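Local coordinates for protein MATE family efflux transporter (Vibrio cholerae, PDB 6IDP) that probably exports drugs and other foreign compounds across the bacterial membrane, coupled to protons, as a multidrug transporter of the MATE family, at residues A[9-14]-A[310-315]; A[16-21]-A[287-292]; A[269-274]-A[337-342]. All coordinates share one frame; numbering follows the deposited sequence.

Contact 1 (A[9-14]-A[310-315]); sequences SLAKQL and VRIACQ. With OLC ((2R)-2,3-dihydroxypropyl (9Z)-octadec-9-enoate), chain P; OLC ((2R)-2,3-dihydroxypropyl (9Z)-octadec-9-enoate), chain G.
The amide Leu14 N donates to Leu10 O over 3.0 Å, an ordinary helical bond that holds two leucines one turn apart along the side of helix 5-39 that meets helix 303-330. No hydrogen bond passes between the segments; what joins them is a short row of apolar groups. The axes cross at -63° and come no nearer than 10.0 Å, so each helix offers only about a turn of side chains to the other. Ile312 touches both Leu10 and Ala11. Its CG1 lies anti to its carbonyl carbon (chi1 -69°) and the chain then runs straight on, which carries CD1 across to Leu10 CB at 3.9 Å and over the backbone of Ala11. The other branch, Ile312 CG2, rests against Ala11 CB at 4.1 Å, so the isoleucine straddles the start of this row. Further along, Leu14 CD2 leans on Ala313 CB at 4.1 Å, while Met293 of helix 281-299 touches the same leucine. The acyl chain of one monoolein lies beside them: its C12 is 3.7 Å from Leu14 CD2, and its C8 packs on Ala11 CB. A second monoolein lies along Arg311 and Cys314, with C10 4.0 Å from Cys314 CB. In the MATE fold the first helix belongs to the N-terminal bundle, so this is consistent with a contact between the two lobes. With aliphatic side chains meeting one another and the backbone of Ala11 across a steep crossing, nothing directional fixes the register here, and the lipid chain continues the same greasy surface.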
loop_
_atom_site.group_PDB
_atom_site.type_symbol
_atom_site.label_atom_id
_atom_site.label_comp_id
_atom_site.label_asym_id
_atom_site.label_seq_id
_atom_site.Cartn_x
_atom_site.Cartn_y
_atom_site.Cartn_z
ATOM N N SER A 9 9.160 -3.093 26.288
ATOM C CA SER A 9 9.020 -4.378 25.614
ATOM C C SER A 9 8.137 -4.266 24.376
ATOM O O SER A 9 8.421 -4.876 23.350
ATOM C CB SER A 9 8.451 -5.428 26.570
ATOM O OG SER A 9 8.199 -6.643 25.891
ATOM N N LEU A 10 7.064 -3.487 24.484
ATOM C CA LEU A 10 6.156 -3.275 23.362
ATOM C C LEU A 10 6.849 -2.509 22.237
ATOM O O LEU A 10 6.647 -2.801 21.059
ATOM C CB LEU A 10 4.901 -2.528 23.820
ATOM C CG LEU A 10 3.901 -3.352 24.633
ATOM C CD1 LEU A 10 2.791 -2.474 25.186
ATOM C CD2 LEU A 10 3.328 -4.469 23.775
ATOM N N ALA A 11 7.675 -1.537 22.612
ATOM C CA ALA A 11 8.415 -0.739 21.643
ATOM C C ALA A 11 9.416 -1.597 20.876
ATOM O O ALA A 11 9.556 -1.463 19.659
ATOM C CB ALA A 11 9.124 0.417 22.335
ATOM N N LYS A 12 10.110 -2.477 21.593
ATOM C CA LYS A 12 11.074 -3.378 20.966
ATOM C C LYS A 12 10.393 -4.409 20.071
ATOM O O LYS A 12 10.935 -4.794 19.036
ATOM C CB LYS A 12 11.918 -4.084 22.030
ATOM C CG LYS A 12 12.976 -3.201 22.665
ATOM C CD LYS A 12 13.824 -3.981 23.654
ATOM C CE LYS A 12 14.993 -3.148 24.156
ATOM N NZ LYS A 12 14.540 -1.902 24.833
ATOM N N GLN A 13 9.208 -4.858 20.471
ATOM C CA GLN A 13 8.459 -5.818 19.669
ATOM C C GLN A 13 8.018 -5.174 18.358
ATOM O O GLN A 13 8.123 -5.781 17.293
ATOM C CB GLN A 13 7.245 -6.353 20.440
ATOM C CG GLN A 13 7.588 -7.290 21.593
ATOM C CD GLN A 13 6.377 -7.648 22.442
ATOM O OE1 GLN A 13 5.237 -7.563 21.987
ATOM N NE2 GLN A 13 6.623 -8.049 23.683
ATOM N N LEU A 14 7.536 -3.938 18.441
ATOM C CA LEU A 14 7.106 -3.212 17.251
ATOM C C LEU A 14 8.280 -2.975 16.306
ATOM O O LEU A 14 8.138 -3.103 15.092
ATOM C CB LEU A 14 6.448 -1.882 17.631
ATOM C CG LEU A 14 6.016 -0.979 16.470
ATOM C CD1 LEU A 14 4.946 -1.647 15.615
ATOM C CD2 LEU A 14 5.536 0.375 16.980
ATOM N N VAL A 310 -0.306 1.512 20.460
ATOM C CA VAL A 310 -0.753 2.505 19.493
ATOM C C VAL A 310 -0.142 3.872 19.801
ATOM O O VAL A 310 0.309 4.580 18.897
ATOM C CB VAL A 310 -2.294 2.608 19.458
ATOM C CG1 VAL A 310 -2.742 3.840 18.675
ATOM C CG2 VAL A 310 -2.891 1.347 18.848
ATOM N N ARG A 311 -0.114 4.233 21.079
ATOM C CA ARG A 311 0.477 5.501 21.487
ATOM C C ARG A 311 1.981 5.512 21.227
ATOM O O ARG A 311 2.534 6.532 20.815
ATOM C CB ARG A 311 0.180 5.782 22.962
ATOM C CG ARG A 311 -1.241 6.269 23.205
ATOM C CD ARG A 311 -1.569 6.367 24.685
ATOM N NE ARG A 311 -2.860 7.012 24.907
ATOM C CZ ARG A 311 -3.010 8.294 25.229
ATOM N NH1 ARG A 311 -1.947 9.071 25.376
ATOM N NH2 ARG A 311 -4.224 8.796 25.408
ATOM N N ILE A 312 2.635 4.379 21.463
ATOM C CA ILE A 312 4.049 4.225 21.127
ATOM C C ILE A 312 4.261 4.451 19.633
ATOM O O ILE A 312 5.152 5.195 19.228
ATOM C CB ILE A 312 4.584 2.831 21.518
ATOM C CG1 ILE A 312 4.641 2.685 23.036
ATOM C CG2 ILE A 312 5.967 2.597 20.926
ATOM C CD1 ILE A 312 5.081 1.308 23.497
ATOM N N ALA A 313 3.422 3.814 18.822
ATOM C CA ALA A 313 3.482 3.962 17.373
ATOM C C ALA A 313 3.275 5.412 16.942
ATOM O O ALA A 313 3.971 5.907 16.055
ATOM C CB ALA A 313 2.448 3.065 16.709
ATOM N N CYS A 314 2.313 6.085 17.566
ATOM C CA CYS A 314 2.026 7.477 17.235
ATOM C C CYS A 314 3.182 8.390 17.625
ATOM O O CYS A 314 3.497 9.339 16.907
ATOM C CB CYS A 314 0.737 7.943 17.916
ATOM S SG CYS A 314 -0.775 7.280 17.181
ATOM N N GLN A 315 3.810 8.102 18.762
ATOM C CA GLN A 315 4.959 8.879 19.212
ATOM C C GLN A 315 6.106 8.790 18.217
ATOM O O GLN A 315 6.721 9.803 17.879
ATOM C CB GLN A 315 5.430 8.410 20.588
ATOM C CG GLN A 315 4.505 8.795 21.724
ATOM C CD GLN A 315 4.895 8.138 23.031
ATOM O OE1 GLN A 315 6.071 7.867 23.277
ATOM N NE2 GLN A 315 3.907 7.870 23.875
HETATM C C18 OLC P . 11.953 0.684 11.498
HETATM C C10 OLC P . 10.925 2.714 18.526
HETATM C C9 OLC P . 11.878 2.651 19.482
HETATM C C17 OLC P . 11.664 1.998 12.192
HETATM C C11 OLC P . 10.085 1.499 18.189
HETATM C C8 OLC P . 12.130 1.367 20.246
HETATM C C16 OLC P . 11.251 1.738 13.626
HETATM C C12 OLC P . 8.903 1.897 17.329
HETATM C C7 OLC P . 13.514 1.397 20.862
HETATM C C15 OLC P . 9.800 1.315 13.671
HETATM C C13 OLC P . 9.359 2.226 15.924
HETATM C C6 OLC P . 13.424 1.673 22.348
HETATM C C14 OLC P . 9.426 0.964 15.094
HETATM C C5 OLC P . 12.938 0.436 23.070
HETATM C C18 OLC G . -0.920 15.648 14.568
HETATM C C10 OLC G . -0.315 9.826 21.272
HETATM C C9 OLC G . 0.320 9.781 22.461
HETATM C C17 OLC G . -2.346 15.246 14.873
HETATM C C11 OLC G . -0.990 11.108 20.835
HETATM C C16 OLC G . -2.373 13.838 15.431
HETATM C C12 OLC G . -1.311 11.065 19.355
HETATM C C15 OLC G . -2.143 13.857 16.928
HETATM C C13 OLC G . -1.871 12.407 18.930
HETATM C C14 OLC G . -2.060 12.429 17.429
#

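Contact 2 (A[16-21]-A[287-292]); sequences QMTWPM and TMSLPP. With OLC ((2R)-2,3-dihydroxypropyl (9Z)-octadec-9-enoate), chain M.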
loop_
_atom_site.group_PDB
_atom_site.type_symbol
_atom_site.label_atom_id
_atom_site.label_comp_id
_atom_site.label_asym_id
_atom_site.label_seq_id
_atom_site.Cartn_x
_atom_site.Cartn_y
_atom_site.Cartn_z
ATOM N N GLN A 16 11.077 -4.814 16.000
ATOM C CA GLN A 16 11.478 -6.077 15.384
ATOM C C GLN A 16 10.468 -6.550 14.344
ATOM O O GLN A 16 10.830 -7.229 13.390
ATOM C CB GLN A 16 11.678 -7.162 16.447
ATOM C CG GLN A 16 12.916 -6.966 17.312
ATOM C CD GLN A 16 14.209 -7.011 16.511
ATOM O OE1 GLN A 16 14.320 -7.741 15.525
ATOM N NE2 GLN A 16 15.194 -6.226 16.935
ATOM N N MET A 17 9.203 -6.194 14.535
ATOM C CA MET A 17 8.170 -6.537 13.567
ATOM C C MET A 17 8.223 -5.632 12.339
ATOM O O MET A 17 7.903 -6.061 11.232
ATOM C CB MET A 17 6.783 -6.451 14.208
ATOM C CG MET A 17 6.453 -7.590 15.160
ATOM S SD MET A 17 5.957 -9.102 14.314
ATOM C CE MET A 17 4.442 -8.567 13.516
ATOM N N THR A 18 8.633 -4.382 12.540
ATOM C CA THR A 18 8.507 -3.369 11.498
ATOM C C THR A 18 9.699 -3.297 10.540
ATOM O O THR A 18 9.507 -3.195 9.329
ATOM C CB THR A 18 8.284 -1.969 12.113
ATOM O OG1 THR A 18 7.082 -1.978 12.891
ATOM C CG2 THR A 18 8.161 -0.914 11.023
ATOM N N TRP A 19 10.922 -3.362 11.060
ATOM C CA TRP A 19 12.090 -3.175 10.195
ATOM C C TRP A 19 12.208 -4.188 9.034
ATOM O O TRP A 19 12.711 -3.820 7.974
ATOM C CB TRP A 19 13.388 -3.158 11.028
ATOM C CG TRP A 19 13.883 -4.483 11.528
ATOM C CD1 TRP A 19 13.738 -4.991 12.788
ATOM C CD2 TRP A 19 14.631 -5.459 10.788
ATOM N NE1 TRP A 19 14.336 -6.225 12.873
ATOM C CE2 TRP A 19 14.889 -6.535 11.659
ATOM C CE3 TRP A 19 15.099 -5.528 9.472
ATOM C CZ2 TRP A 19 15.594 -7.668 11.255
ATOM C CZ3 TRP A 19 15.795 -6.652 9.075
ATOM C CH2 TRP A 19 16.037 -7.707 9.962
ATOM N N PRO A 20 11.751 -5.450 9.206
ATOM C CA PRO A 20 11.821 -6.280 7.996
ATOM C C PRO A 20 10.870 -5.812 6.898
ATOM O O PRO A 20 11.169 -5.984 5.716
ATOM C CB PRO A 20 11.416 -7.673 8.493
ATOM C CG PRO A 20 11.645 -7.648 9.954
ATOM C CD PRO A 20 11.340 -6.246 10.379
ATOM N N MET A 21 9.735 -5.238 7.287
ATOM C CA MET A 21 8.778 -4.726 6.315
ATOM C C MET A 21 9.319 -3.460 5.666
ATOM O O MET A 21 9.022 -3.170 4.510
ATOM C CB MET A 21 7.419 -4.456 6.969
ATOM C CG MET A 21 6.702 -5.711 7.451
ATOM S SD MET A 21 6.641 -7.024 6.212
ATOM C CE MET A 21 5.704 -6.244 4.904
ATOM N N THR A 287 2.141 0.072 8.910
ATOM C CA THR A 287 0.756 -0.281 8.603
ATOM C C THR A 287 0.629 -1.742 8.181
ATOM O O THR A 287 -0.476 -2.238 7.963
ATOM C CB THR A 287 0.167 0.610 7.492
ATOM O OG1 THR A 287 0.935 0.457 6.293
ATOM C CG2 THR A 287 0.172 2.068 7.920
ATOM N N MET A 288 1.762 -2.424 8.061
ATOM C CA MET A 288 1.765 -3.848 7.761
ATOM C C MET A 288 2.215 -4.680 8.962
ATOM O O MET A 288 1.906 -5.866 9.051
ATOM C CB MET A 288 2.660 -4.133 6.555
ATOM C CG MET A 288 2.091 -3.623 5.244
ATOM S SD MET A 288 3.204 -3.884 3.855
ATOM C CE MET A 288 4.545 -2.786 4.299
ATOM N N SER A 289 2.938 -4.055 9.885
ATOM C CA SER A 289 3.460 -4.770 11.047
ATOM C C SER A 289 2.563 -4.607 12.271
ATOM O O SER A 289 2.403 -5.535 13.062
ATOM C CB SER A 289 4.879 -4.299 11.372
ATOM O OG SER A 289 4.916 -2.902 11.602
ATOM N N LEU A 290 1.976 -3.425 12.417
ATOM C CA LEU A 290 1.140 -3.111 13.572
ATOM C C LEU A 290 -0.220 -3.840 13.613
ATOM O O LEU A 290 -0.611 -4.324 14.676
ATOM C CB LEU A 290 0.918 -1.596 13.650
ATOM C CG LEU A 290 0.158 -1.042 14.854
ATOM C CD1 LEU A 290 0.833 -1.466 16.146
ATOM C CD2 LEU A 290 0.065 0.474 14.763
ATOM N N PRO A 291 -0.951 -3.916 12.478
ATOM C CA PRO A 291 -2.256 -4.593 12.567
ATOM C C PRO A 291 -2.258 -6.046 13.091
ATOM O O PRO A 291 -3.191 -6.379 13.815
ATOM C CB PRO A 291 -2.761 -4.553 11.120
ATOM C CG PRO A 291 -2.146 -3.325 10.555
ATOM C CD PRO A 291 -0.768 -3.274 11.160
ATOM N N PRO A 292 -1.266 -6.888 12.733
ATOM C CA PRO A 292 -1.310 -8.232 13.328
ATOM C C PRO A 292 -1.135 -8.213 14.840
ATOM O O PRO A 292 -1.768 -9.001 15.539
ATOM C CB PRO A 292 -0.129 -8.954 12.675
ATOM C CG PRO A 292 0.198 -8.173 11.463
ATOM C CD PRO A 292 -0.163 -6.758 11.763
HETATM C C18 OLC M . 16.733 0.345 10.483
HETATM C C10 OLC M . 18.081 -7.663 14.292
HETATM C C17 OLC M . 16.518 -1.147 10.623
HETATM C C11 OLC M . 18.177 -6.258 14.844
HETATM C C16 OLC M . 17.717 -1.770 11.306
HETATM C C12 OLC M . 17.595 -5.275 13.850
HETATM C C15 OLC M . 17.464 -3.243 11.547
HETATM C C13 OLC M . 18.420 -5.291 12.582
HETATM C C14 OLC M . 18.709 -3.875 12.135
#
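An antiparallel crossing of two proline-kinked helices brings helix 5-39 against helix 281-299; such kinks are thought to allow helices of MATE transporters to bend, and this structure is the straight form. The short axes run at 148° to each other and approach to 8.4 Å; Thr18 and Ser289 have the nearest CA atoms. Around Pro20, and around Pro291 and Pro292, the regular helical bonding is interrupted; Met21 N finds only a weak bond to Thr18 O. At the centre, Thr18 OG1 and Ser289 OG lie 2.7 Å apart. The one proton of Ser289 may go to Thr18 OG1 or, in weaker bonds, to the carbonyls of Ala285 or Met286, while Thr18 OG1 bonds Leu14 O. The buried threonine hydroxyl is thereby tied to the backbone of its own helix, and the serine probably shares its proton between it and nearby carbonyls. Carbon and backbone groups close in beside this pair. Ser289 CB sits 3.5 Å from Met17 O, a carbonyl that also accepts from Thr160 OG1. Met21, bent at chi2 and chi3, brings its CE to 3.6 Å from Met288 SD. The carbonyl of Met288 accepts from Arg155 NE. On another side of helix 5-39, Trp19 is held between Pro20 CD on one face and the acyl chain of a monoolein on the opposite face, whose C15 stands 3.6 Å above the ring plane. Trp19 NE1 donates within the ring plane to Gln16 OE1 at 3.1 Å. That bond is nearly straight, at 171°, and arrives above the amide plane of the glutamine.

Contact 3 (A[269-274]-A[337-342]); sequences WALGSR and ELMTSE
Leu271, the residue of helix 263-279 that bears on Met339 and Thr340, lies between two residues that bond to each other, and Trp269 is the first of them. Trp269 O accepts both Ser273 N, at 2.8 Å, and Ser273 OG, at 2.9 Å, from opposite faces of its carbonyl plane; its indole packs on helix 379-435. Two residues on, Leu271 turns to the end of helix 332-339. Its CB meets Met339 CE at 3.9 Å, and the same methyl lies 3.5 Å from Leu271 O, brought there by the bend of the methionine at chi3 (70°). Leu271 CD1 reaches Thr340 CB at 3.9 Å, the two side chains crossing at a slant, and Leu349 of helix 343-355 touches both Leu271 and Met339. Ser273, a turn beyond Trp269, sets its OG over one face of that indole. Thr340 has left the helix, and its OG1, anti to its backbone N, accepts Glu342 N at 3.2 Å. This ST turn leads to Glu342 at the N-cap position of helix 343-355. Across the contact no hydrogen bond forms; carbon groups meet carbon and backbone carbonyls, whereas the threonine offers carbon to the leucine and spends its oxygen on shaping the turn.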
loop_
_atom_site.group_PDB
_atom_site.type_symbol
_atom_site.label_atom_id
_atom_site.label_comp_id
_atom_site.label_asym_id
_atom_site.label_seq_id
_atom_site.Cartn_x
_atom_site.Cartn_y
_atom_site.Cartn_z
ATOM N N TRP A 269 5.169 18.554 -8.851
ATOM C CA TRP A 269 4.270 17.825 -7.967
ATOM C C TRP A 269 4.553 16.326 -8.013
ATOM O O TRP A 269 4.461 15.637 -6.996
ATOM C CB TRP A 269 2.813 18.097 -8.338
ATOM C CG TRP A 269 1.837 17.401 -7.442
ATOM C CD1 TRP A 269 1.227 16.198 -7.669
ATOM C CD2 TRP A 269 1.355 17.864 -6.177
ATOM N NE1 TRP A 269 0.395 15.887 -6.621
ATOM C CE2 TRP A 269 0.456 16.891 -5.692
ATOM C CE3 TRP A 269 1.596 19.004 -5.404
ATOM C CZ2 TRP A 269 -0.201 17.027 -4.468
ATOM C CZ3 TRP A 269 0.943 19.134 -4.192
ATOM C CH2 TRP A 269 0.056 18.153 -3.737
ATOM N N ALA A 270 4.893 15.826 -9.197
ATOM C CA ALA A 270 5.226 14.416 -9.349
ATOM C C ALA A 270 6.454 14.068 -8.513
ATOM O O ALA A 270 6.462 13.069 -7.797
ATOM C CB ALA A 270 5.456 14.072 -10.815
ATOM N N LEU A 271 7.486 14.903 -8.597
ATOM C CA LEU A 271 8.687 14.703 -7.794
ATOM C C LEU A 271 8.384 14.881 -6.305
ATOM O O LEU A 271 8.901 14.139 -5.468
ATOM C CB LEU A 271 9.794 15.661 -8.236
ATOM C CG LEU A 271 10.376 15.391 -9.628
ATOM C CD1 LEU A 271 11.267 16.536 -10.080
ATOM C CD2 LEU A 271 11.142 14.077 -9.646
ATOM N N GLY A 272 7.541 15.858 -5.983
ATOM C CA GLY A 272 7.157 16.117 -4.607
ATOM C C GLY A 272 6.392 14.967 -3.974
ATOM O O GLY A 272 6.608 14.636 -2.804
ATOM N N SER A 273 5.497 14.358 -4.749
ATOM C CA SER A 273 4.716 13.217 -4.281
ATOM C C SER A 273 5.608 11.998 -4.087
ATOM O O SER A 273 5.428 11.225 -3.145
ATOM C CB SER A 273 3.593 12.891 -5.266
ATOM O OG SER A 273 2.704 13.983 -5.408
ATOM N N ARG A 274 6.561 11.830 -4.998
ATOM C CA ARG A 274 7.539 10.759 -4.902
ATOM C C ARG A 274 8.338 10.885 -3.611
ATOM O O ARG A 274 8.583 9.891 -2.924
ATOM C CB ARG A 274 8.474 10.776 -6.114
ATOM C CG ARG A 274 9.578 9.738 -6.064
ATOM C CD ARG A 274 10.544 9.915 -7.223
ATOM N NE ARG A 274 9.853 9.911 -8.509
ATOM C CZ ARG A 274 9.633 8.819 -9.233
ATOM N NH1 ARG A 274 10.051 7.638 -8.802
ATOM N NH2 ARG A 274 8.994 8.910 -10.393
ATOM N N GLU A 337 17.453 20.592 -6.473
ATOM C CA GLU A 337 18.352 20.719 -7.615
ATOM C C GLU A 337 19.049 19.406 -7.958
ATOM O O GLU A 337 19.617 19.263 -9.037
ATOM C CB GLU A 337 19.386 21.817 -7.347
ATOM C CG GLU A 337 18.764 23.191 -7.182
ATOM C CD GLU A 337 19.788 24.280 -6.950
ATOM O OE1 GLU A 337 20.946 23.952 -6.619
ATOM O OE2 GLU A 337 19.431 25.468 -7.102
ATOM N N LEU A 338 19.007 18.451 -7.038
ATOM C CA LEU A 338 19.527 17.118 -7.313
ATOM C C LEU A 338 18.467 16.266 -8.003
ATOM O O LEU A 338 18.784 15.366 -8.781
ATOM C CB LEU A 338 19.991 16.430 -6.026
ATOM C CG LEU A 338 21.317 16.883 -5.413
ATOM C CD1 LEU A 338 21.683 15.990 -4.240
ATOM C CD2 LEU A 338 22.429 16.897 -6.451
ATOM N N MET A 339 17.204 16.558 -7.713
ATOM C CA MET A 339 16.098 15.770 -8.241
ATOM C C MET A 339 15.747 16.149 -9.684
ATOM O O MET A 339 15.139 15.361 -10.401
ATOM C CB MET A 339 14.869 15.919 -7.339
ATOM C CG MET A 339 15.041 15.313 -5.947
ATOM S SD MET A 339 13.604 15.535 -4.877
ATOM C CE MET A 339 12.415 14.444 -5.654
ATOM N N THR A 340 16.133 17.350 -10.105
ATOM C CA THR A 340 15.887 17.783 -11.481
ATOM C C THR A 340 16.818 18.915 -11.899
ATOM O O THR A 340 17.245 19.721 -11.071
ATOM C CB THR A 340 14.425 18.238 -11.683
ATOM O OG1 THR A 340 14.235 18.657 -13.040
ATOM C CG2 THR A 340 14.082 19.387 -10.745
ATOM N N SER A 341 17.127 18.973 -13.191
ATOM C CA SER A 341 18.021 19.998 -13.719
ATOM C C SER A 341 17.255 21.160 -14.356
ATOM O O SER A 341 17.854 22.164 -14.742
ATOM C CB SER A 341 18.992 19.383 -14.731
ATOM O OG SER A 341 18.298 18.719 -15.770
ATOM N N GLU A 342 15.937 21.020 -14.463
ATOM C CA GLU A 342 15.090 22.119 -14.923
ATOM C C GLU A 342 14.815 23.089 -13.778
ATOM O O GLU A 342 14.151 22.736 -12.797
ATOM C CB GLU A 342 13.771 21.597 -15.493
ATOM C CG GLU A 342 13.919 20.562 -16.592
ATOM C CD GLU A 342 12.585 20.185 -17.204
ATOM O OE1 GLU A 342 11.833 21.101 -17.596
ATOM O OE2 GLU A 342 12.281 18.975 -17.285
#

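Contacts 1 and 2 lie side by side on helix 5-39, their centres 11 Å apart, and they touch directly, with Leu290 packing on both Ala313 and Leu14. Helices 281-299 and 303-330, their partners, follow each other in the chain, so together they clasp the first helix to a consecutive pair; contact 2 closes within the span of contact 1. Contact 3 stands apart, about 33 Å from contact 1 and 30 Å from contact 2 between centres, and its segments alternate with theirs along the chain. It joins helices near one end of the later half, whereas the first two link that half to the N-terminal helix, consistent with an interface between the two MATE lobes.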